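Local structure of hypothetical protein, haloacid dehalogenase-like hydrolase (Bacillus subtilis, 1NRW) at residues 48-53 with 110-115; 61-66 with 73-78; 82-87 with 169-174. The protein dephosphorylates phosphorylated five- and six-carbon sugars and nucleoside monophosphates in vitro, and FMN to a lesser extent, using magnesium as its cofactor. All blocks are in the same frame, centred on the assembly; numbering follows the deposited sequence.

How the contacts relate
Following the chain from the N terminus, residues 48-53 of helix 48-55 in the catalytic core come first, and contact 1 closes a long loop by bringing them to 110-115 in the cap. Contact 2 is nested inside that loop: it folds 73-78 straight back onto 61-66 at one side of the core sheet, and it touches contact 1 directly, H48 against H73 and V64. Contact 3 follows in series, closing the loop from 82-87 to 169-174, which takes in much of the cap. Its first segment lies within the loop of contact 1 and its second beyond, so contacts 1 and 3 cross. Both reach the cap sheet, where Y113 packs on I170.

Contact 1. Residues 48-53 with 110-115; sequences HFDVMS and SAIYTP
F49 and I112 meet across the seam between the two domains of a Cof-type HAD phosphatase: F49 sits on the core helix 48-55, I112 on the cap strand 112-114. The phenyl ring reaches over with its far end. Its CG lies between the backbone N and the carbonyl carbon (chi1 49°), an unusual choice inside a helix, and the ring heads for the cap. F49 CZ comes to 3.6 Å from I112 CG1, which lies near the ring plane, at the edge. The same CZ is 3.7 Å from A111 CA, and F49 CE2 approaches S110 O at 3.8 Å, both obliquely. F49 was modelled in two conformers, so these distances describe one of them. I112 adds a second touch: its CD1 meets D50 OD2 tip to tip at 3.5 Å. That carboxylate oxygen is hydrogen-bonded to A47 N, just ahead of the helix, so the methyl comes up against an oxygen that already has a polar partner. Within the helix, F49 O accepts from both S53 N (3.0 Å) and S53 OG (2.9 Å), which arrive from opposite faces of its carbonyl plane. The interface is small and mainly apolar, in keeping with two domains that touch lightly here. The side chain of D50 is about 6 Å from that of T44, which binds phosphate. On the core side V51 and M52 rest on V64 of strand 63-66, and H48 stacks on H73. On the cap side I112 packs on E105 and F107, while its backbone pairs with A155 of strand 154-156.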
# COMPACT_ATOMS: atom_id res chain seq x y z
N HIS A 48 8.32 3.83 -0.59
CA HIS A 48 9.40 2.86 -0.47
C HIS A 48 10.16 3.06 0.85
O HIS A 48 10.52 2.09 1.52
CB HIS A 48 10.36 2.99 -1.67
CG HIS A 48 11.57 2.11 -1.58
ND1 HIS A 48 11.51 0.74 -1.65
CD2 HIS A 48 12.88 2.42 -1.42
CE1 HIS A 48 12.72 0.23 -1.55
NE2 HIS A 48 13.57 1.24 -1.41
N PHE A 49 10.40 4.31 1.24
CA PHE A 49 11.12 4.56 2.48
C PHE A 49 10.35 4.15 3.73
O PHE A 49 10.94 3.90 4.77
CB PHE A 49 11.60 6.02 2.57
CG PHE A 49 10.53 7.04 2.26
CD1 PHE A 49 9.47 7.25 3.13
CD2 PHE A 49 10.63 7.84 1.12
CE1 PHE A 49 8.51 8.24 2.87
CE2 PHE A 49 9.68 8.82 0.85
CZ PHE A 49 8.62 9.02 1.72
N ASP A 50 9.02 4.06 3.62
CA ASP A 50 8.19 3.64 4.75
C ASP A 50 8.45 2.15 4.97
O ASP A 50 8.49 1.66 6.10
CB ASP A 50 6.70 3.84 4.48
CG ASP A 50 6.27 5.29 4.56
OD1 ASP A 50 6.80 6.02 5.43
OD2 ASP A 50 5.39 5.70 3.77
N VAL A 51 8.60 1.42 3.87
CA VAL A 51 8.85 -0.02 3.95
C VAL A 51 10.26 -0.25 4.50
O VAL A 51 10.46 -1.11 5.36
CB VAL A 51 8.73 -0.70 2.57
CG1 VAL A 51 8.96 -2.20 2.71
CG2 VAL A 51 7.34 -0.44 1.98
N MSE A 52 11.22 0.52 4.01
CA MSE A 52 12.61 0.39 4.45
C MSE A 52 12.77 0.67 5.94
O MSE A 52 13.60 0.04 6.61
CB MSE A 52 13.50 1.34 3.65
CG MSE A 52 13.49 1.08 2.16
SE MSE A 52 14.24 -0.65 1.75
CE MSE A 52 12.67 -1.74 1.85
N SER A 53 11.99 1.61 6.47
CA SER A 53 12.07 1.94 7.88
C SER A 53 11.71 0.73 8.74
O SER A 53 12.23 0.55 9.84
CB SER A 53 11.15 3.11 8.22
OG SER A 53 11.60 4.30 7.59
N SER A 110 11.04 12.16 -3.28
CA SER A 110 11.68 12.73 -2.10
C SER A 110 10.98 12.47 -0.76
O SER A 110 11.62 12.06 0.21
CB SER A 110 11.86 14.24 -2.30
OG SER A 110 10.66 14.83 -2.74
N ALA A 111 9.68 12.73 -0.70
CA ALA A 111 8.94 12.52 0.54
C ALA A 111 7.44 12.50 0.30
O ALA A 111 6.97 12.49 -0.84
CB ALA A 111 9.29 13.62 1.54
N ILE A 112 6.69 12.49 1.39
CA ILE A 112 5.23 12.49 1.34
C ILE A 112 4.82 13.89 1.77
O ILE A 112 4.92 14.23 2.95
CB ILE A 112 4.62 11.47 2.32
CG1 ILE A 112 5.22 10.08 2.07
CG2 ILE A 112 3.11 11.42 2.13
CD1 ILE A 112 4.79 9.05 3.10
N TYR A 113 4.37 14.70 0.82
CA TYR A 113 3.97 16.07 1.12
C TYR A 113 2.54 16.13 1.63
O TYR A 113 1.66 15.43 1.14
CB TYR A 113 4.12 16.93 -0.13
CG TYR A 113 5.55 17.11 -0.54
CD1 TYR A 113 6.40 17.96 0.18
CD2 TYR A 113 6.10 16.40 -1.61
CE1 TYR A 113 7.73 18.10 -0.15
CE2 TYR A 113 7.44 16.53 -1.96
CZ TYR A 113 8.25 17.38 -1.22
OH TYR A 113 9.58 17.52 -1.55
N THR A 114 2.31 16.99 2.62
CA THR A 114 0.99 17.13 3.19
C THR A 114 0.88 18.42 4.01
O THR A 114 1.86 18.87 4.59
CB THR A 114 0.64 15.94 4.13
OG1 THR A 114 -0.65 16.14 4.71
CG2 THR A 114 1.68 15.81 5.24
N PRO A 115 -0.31 19.03 4.02
CA PRO A 115 -0.54 20.26 4.78
C PRO A 115 -1.15 19.96 6.15
O PRO A 115 -1.36 20.86 6.97
CB PRO A 115 -1.51 21.02 3.89
CG PRO A 115 -2.37 19.92 3.35
CD PRO A 115 -1.37 18.82 3.02

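Contact 2. Residues 61-66 with 73-78; sequences KTWVIS and HDPEGR
W63 sets its CG anti to its own carbonyl carbon (chi1 -72°), and chi2 of 83° turns the indole so that one face lies beneath D74 and P75. P75 CD stands 3.7 Å from the centroid of the five-membered ring of W63, almost on its normal; D74 CB sits 3.8 Å from the centroid of the six-membered ring of W63. Both are CH-pi contacts; E39 holds W63 NE1. Next along the strand, V64 and H73 form an antiparallel hydrogen-bonded pair, V64 N to H73 O and H73 N to V64 O, each 2.9 Å. One water donates to V64 O and joins S66 OG and H73 ND1; another donates to T62 O and P75 O. At the outer end K61 NZ, on an extended chain, forms a salt bridge with E76, 3.1 Å from both OE1 and OE2 on their syn lone pairs. G77 N to D74 O (2.9 Å) closes the type I turn, and the D74 carboxylate holds R78 just beyond it: OD1 accepts R78 N at 2.8 Å, and OD2 forms a salt bridge with R78 NH1. The K61-E76 salt bridge is exposed, whereas the buried D74 carboxylate, shared by backbone N-H and guanidinium, is probably well stabilised as an anion.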
# COMPACT_ATOMS: atom_id res chain seq x y z
N LYS A 61 15.19 -7.96 3.14
CA LYS A 61 15.36 -7.39 1.81
C LYS A 61 14.51 -8.14 0.81
O LYS A 61 14.75 -9.32 0.53
CB LYS A 61 16.83 -7.46 1.37
CG LYS A 61 17.76 -6.56 2.16
CD LYS A 61 19.17 -6.60 1.59
CE LYS A 61 20.07 -5.60 2.28
NZ LYS A 61 21.45 -5.61 1.70
N THR A 62 13.51 -7.46 0.26
CA THR A 62 12.61 -8.07 -0.72
C THR A 62 12.38 -7.07 -1.84
O THR A 62 12.79 -5.92 -1.74
CB THR A 62 11.22 -8.35 -0.11
OG1 THR A 62 10.56 -7.09 0.16
CG2 THR A 62 11.32 -9.14 1.18
N TRP A 63 11.73 -7.52 -2.91
CA TRP A 63 11.37 -6.59 -3.97
C TRP A 63 10.30 -5.75 -3.28
O TRP A 63 9.60 -6.25 -2.39
CB TRP A 63 10.74 -7.30 -5.16
CG TRP A 63 11.69 -8.12 -5.96
CD1 TRP A 63 12.10 -9.39 -5.70
CD2 TRP A 63 12.37 -7.70 -7.15
NE1 TRP A 63 13.00 -9.80 -6.66
CE2 TRP A 63 13.19 -8.78 -7.56
CE3 TRP A 63 12.37 -6.52 -7.91
CZ2 TRP A 63 14.00 -8.72 -8.70
CZ3 TRP A 63 13.19 -6.46 -9.05
CH2 TRP A 63 13.99 -7.56 -9.42
N VAL A 64 10.17 -4.50 -3.68
CA VAL A 64 9.16 -3.63 -3.09
C VAL A 64 8.37 -2.87 -4.13
O VAL A 64 8.94 -2.14 -4.95
CB VAL A 64 9.79 -2.58 -2.15
CG1 VAL A 64 8.69 -1.68 -1.56
CG2 VAL A 64 10.56 -3.27 -1.03
N ILE A 65 7.06 -3.05 -4.09
CA ILE A 65 6.16 -2.33 -4.97
C ILE A 65 5.54 -1.30 -4.02
O ILE A 65 4.94 -1.67 -3.00
CB ILE A 65 5.07 -3.25 -5.54
CG1 ILE A 65 5.70 -4.22 -6.54
CG2 ILE A 65 3.96 -2.42 -6.19
CD1 ILE A 65 4.75 -5.27 -7.08
N SER A 66 5.72 -0.02 -4.32
CA SER A 66 5.19 1.03 -3.46
C SER A 66 4.32 2.02 -4.22
O SER A 66 4.19 1.94 -5.43
CB SER A 66 6.35 1.76 -2.76
OG SER A 66 7.26 2.31 -3.69
N HIS A 73 11.14 -1.38 -6.72
CA HIS A 73 12.55 -1.44 -6.35
C HIS A 73 12.91 -2.91 -6.12
O HIS A 73 12.04 -3.71 -5.75
CB HIS A 73 12.85 -0.68 -5.05
CG HIS A 73 12.91 0.81 -5.19
ND1 HIS A 73 11.79 1.61 -5.09
CD2 HIS A 73 13.96 1.64 -5.39
CE1 HIS A 73 12.16 2.88 -5.21
NE2 HIS A 73 13.46 2.92 -5.40
N ASP A 74 14.17 -3.27 -6.34
CA ASP A 74 14.59 -4.64 -6.10
C ASP A 74 15.06 -4.75 -4.65
O ASP A 74 15.05 -3.75 -3.92
CB ASP A 74 15.67 -5.08 -7.11
CG ASP A 74 17.06 -4.56 -6.79
OD1 ASP A 74 17.27 -3.88 -5.77
OD2 ASP A 74 17.97 -4.86 -7.60
N PRO A 75 15.45 -5.95 -4.21
CA PRO A 75 15.91 -6.16 -2.82
C PRO A 75 17.01 -5.23 -2.31
O PRO A 75 17.03 -4.88 -1.13
CB PRO A 75 16.34 -7.62 -2.83
CG PRO A 75 15.38 -8.24 -3.79
CD PRO A 75 15.40 -7.24 -4.93
N GLU A 76 17.91 -4.83 -3.19
CA GLU A 76 19.01 -3.95 -2.81
C GLU A 76 18.67 -2.47 -2.99
O GLU A 76 19.53 -1.61 -2.80
CB GLU A 76 20.27 -4.29 -3.60
CG GLU A 76 20.89 -5.63 -3.23
CD GLU A 76 21.22 -5.73 -1.75
OE1 GLU A 76 21.88 -4.81 -1.22
OE2 GLU A 76 20.82 -6.73 -1.12
N GLY A 77 17.43 -2.18 -3.37
CA GLY A 77 17.03 -0.80 -3.54
C GLY A 77 17.25 -0.21 -4.93
O GLY A 77 17.16 1.00 -5.10
N ARG A 78 17.55 -1.06 -5.91
CA ARG A 78 17.74 -0.56 -7.27
C ARG A 78 16.36 -0.27 -7.84
O ARG A 78 15.43 -1.06 -7.68
CB ARG A 78 18.42 -1.60 -8.16
CG ARG A 78 19.77 -2.07 -7.65
CD ARG A 78 20.47 -2.90 -8.71
NE ARG A 78 21.72 -3.47 -8.21
CZ ARG A 78 21.79 -4.53 -7.41
NH1 ARG A 78 20.67 -5.14 -7.02
NH2 ARG A 78 22.96 -4.98 -6.99
O HOH W 1 14.42 -4.25 0.19
O HOH W 2 9.23 0.53 -4.27

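Contact 3. Residues 82-87 with 169-174; sequences HETIDK and PIDFYN
Backbone bonding joins I85 to F172: I85 N donates to F172 O at 2.9 Å, nearly along the C=O axis, and T84 CA adds a CA-H...O contact to the same oxygen. Two waters extend this seam, one donating to both E83 O and Y173 O, another linking I85 O with F172 N. Among the charged groups, the bend at chi4 of K87 (58°) places its NZ 3.3 Å from I170 O, a weak hydrogen bond; D171 OD1, at 4.2 Å from K87 NZ, is too far for a salt bridge, and a water bridges the two, accepting from NZ and donating to OD1. Apolar contacts fill in the rest. T84 CG2 touches D171 CB at 3.6 Å and Y173 CE1 at 3.7 Å, and H82 CB packs obliquely on Y173 CE1, also at 3.7 Å. K87 CG meets the edge of the F172 ring, 4.1 Å from CE2, the two side chains crossing at about a right angle. I85 CB lies 4.2 Å from F172 CB. Y173 and N174 both face F107 in a classic beta bulge, and N174 ND2 is bonded to E209 and to O of G45, a phosphate-site residue. In this capped HAD fold 82-87 is the connection from core to cap, here resting on the start of strand 172-178, and D86 N-caps helix 87-99.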
# COMPACT_ATOMS: atom_id res chain seq x y z
N HIS A 82 9.03 3.69 -12.36
CA HIS A 82 8.26 4.75 -11.73
C HIS A 82 7.22 5.21 -12.75
O HIS A 82 7.54 5.56 -13.89
CB HIS A 82 9.15 5.89 -11.14
CG HIS A 82 9.88 6.73 -12.15
ND1 HIS A 82 11.04 7.40 -11.83
CD2 HIS A 82 9.59 7.07 -13.43
CE1 HIS A 82 11.44 8.11 -12.87
NE2 HIS A 82 10.57 7.93 -13.85
N GLU A 83 5.96 5.13 -12.33
CA GLU A 83 4.81 5.44 -13.18
C GLU A 83 4.17 6.66 -12.55
O GLU A 83 3.54 6.56 -11.49
CB GLU A 83 3.83 4.27 -13.19
CG GLU A 83 2.70 4.40 -14.20
CD GLU A 83 3.18 4.26 -15.64
OE1 GLU A 83 4.02 3.38 -15.91
OE2 GLU A 83 2.70 5.02 -16.50
N THR A 84 4.33 7.80 -13.20
CA THR A 84 3.81 9.05 -12.67
C THR A 84 2.43 9.49 -13.14
O THR A 84 1.94 9.06 -14.18
CB THR A 84 4.77 10.21 -12.97
OG1 THR A 84 4.90 10.37 -14.39
CG2 THR A 84 6.14 9.93 -12.37
N ILE A 85 1.82 10.34 -12.33
CA ILE A 85 0.51 10.92 -12.63
C ILE A 85 0.84 12.19 -13.41
O ILE A 85 1.70 12.97 -12.99
CB ILE A 85 -0.24 11.34 -11.34
CG1 ILE A 85 -0.52 10.12 -10.47
CG2 ILE A 85 -1.54 12.07 -11.69
CD1 ILE A 85 -1.01 10.48 -9.06
N ASP A 86 0.17 12.39 -14.55
CA ASP A 86 0.40 13.58 -15.35
C ASP A 86 0.29 14.80 -14.44
O ASP A 86 -0.66 14.91 -13.67
CB ASP A 86 -0.65 13.67 -16.47
CG ASP A 86 -0.54 14.94 -17.29
OD1 ASP A 86 -0.87 16.02 -16.76
OD2 ASP A 86 -0.11 14.85 -18.45
N LYS A 87 1.26 15.70 -14.52
CA LYS A 87 1.27 16.88 -13.66
C LYS A 87 0.02 17.75 -13.69
O LYS A 87 -0.39 18.27 -12.66
CB LYS A 87 2.51 17.74 -13.96
CG LYS A 87 3.78 17.17 -13.36
CD LYS A 87 4.92 18.16 -13.41
CE LYS A 87 6.14 17.63 -12.67
NZ LYS A 87 6.61 16.33 -13.22
N PRO A 169 12.70 19.14 -9.84
CA PRO A 169 12.03 17.90 -10.27
C PRO A 169 11.20 17.27 -9.16
O PRO A 169 11.69 17.04 -8.06
CB PRO A 169 13.19 17.01 -10.69
CG PRO A 169 14.22 17.99 -11.15
CD PRO A 169 14.15 19.05 -10.09
N ILE A 170 9.93 16.99 -9.45
CA ILE A 170 9.04 16.37 -8.48
C ILE A 170 8.01 15.50 -9.20
O ILE A 170 7.17 16.01 -9.94
CB ILE A 170 8.31 17.42 -7.61
CG1 ILE A 170 7.33 16.72 -6.66
CG2 ILE A 170 7.58 18.41 -8.50
CD1 ILE A 170 6.57 17.67 -5.75
N ASP A 171 8.08 14.20 -8.97
CA ASP A 171 7.16 13.26 -9.60
C ASP A 171 6.05 12.89 -8.63
O ASP A 171 6.29 12.72 -7.43
CB ASP A 171 7.90 12.00 -10.04
CG ASP A 171 8.94 12.29 -11.11
OD1 ASP A 171 8.58 12.82 -12.18
OD2 ASP A 171 10.13 11.98 -10.88
N PHE A 172 4.84 12.77 -9.15
CA PHE A 172 3.67 12.42 -8.36
C PHE A 172 3.34 10.95 -8.62
O PHE A 172 3.03 10.57 -9.75
CB PHE A 172 2.49 13.31 -8.76
CG PHE A 172 2.73 14.77 -8.51
CD1 PHE A 172 2.67 15.29 -7.22
CD2 PHE A 172 3.05 15.63 -9.56
CE1 PHE A 172 2.93 16.64 -6.97
CE2 PHE A 172 3.32 16.98 -9.32
CZ PHE A 172 3.25 17.49 -8.02
N TYR A 173 3.42 10.13 -7.58
CA TYR A 173 3.16 8.70 -7.73
C TYR A 173 1.79 8.23 -7.23
O TYR A 173 1.12 7.45 -7.90
CB TYR A 173 4.23 7.89 -6.99
CG TYR A 173 5.64 8.16 -7.44
CD1 TYR A 173 5.98 8.17 -8.79
CD2 TYR A 173 6.65 8.39 -6.51
CE1 TYR A 173 7.29 8.40 -9.21
CE2 TYR A 173 7.96 8.63 -6.91
CZ TYR A 173 8.27 8.63 -8.26
OH TYR A 173 9.57 8.86 -8.65
N ASN A 174 1.39 8.71 -6.06
CA ASN A 174 0.13 8.28 -5.48
C ASN A 174 -0.38 9.42 -4.61
O ASN A 174 0.41 10.11 -3.95
CB ASN A 174 0.37 7.01 -4.64
CG ASN A 174 -0.91 6.30 -4.21
OD1 ASN A 174 -1.92 6.32 -4.91
ND2 ASN A 174 -0.85 5.64 -3.05
O HOH W 3 1.03 6.93 -10.52
O HOH W 4 4.25 13.49 -11.96
O HOH W 5 6.33 13.61 -13.46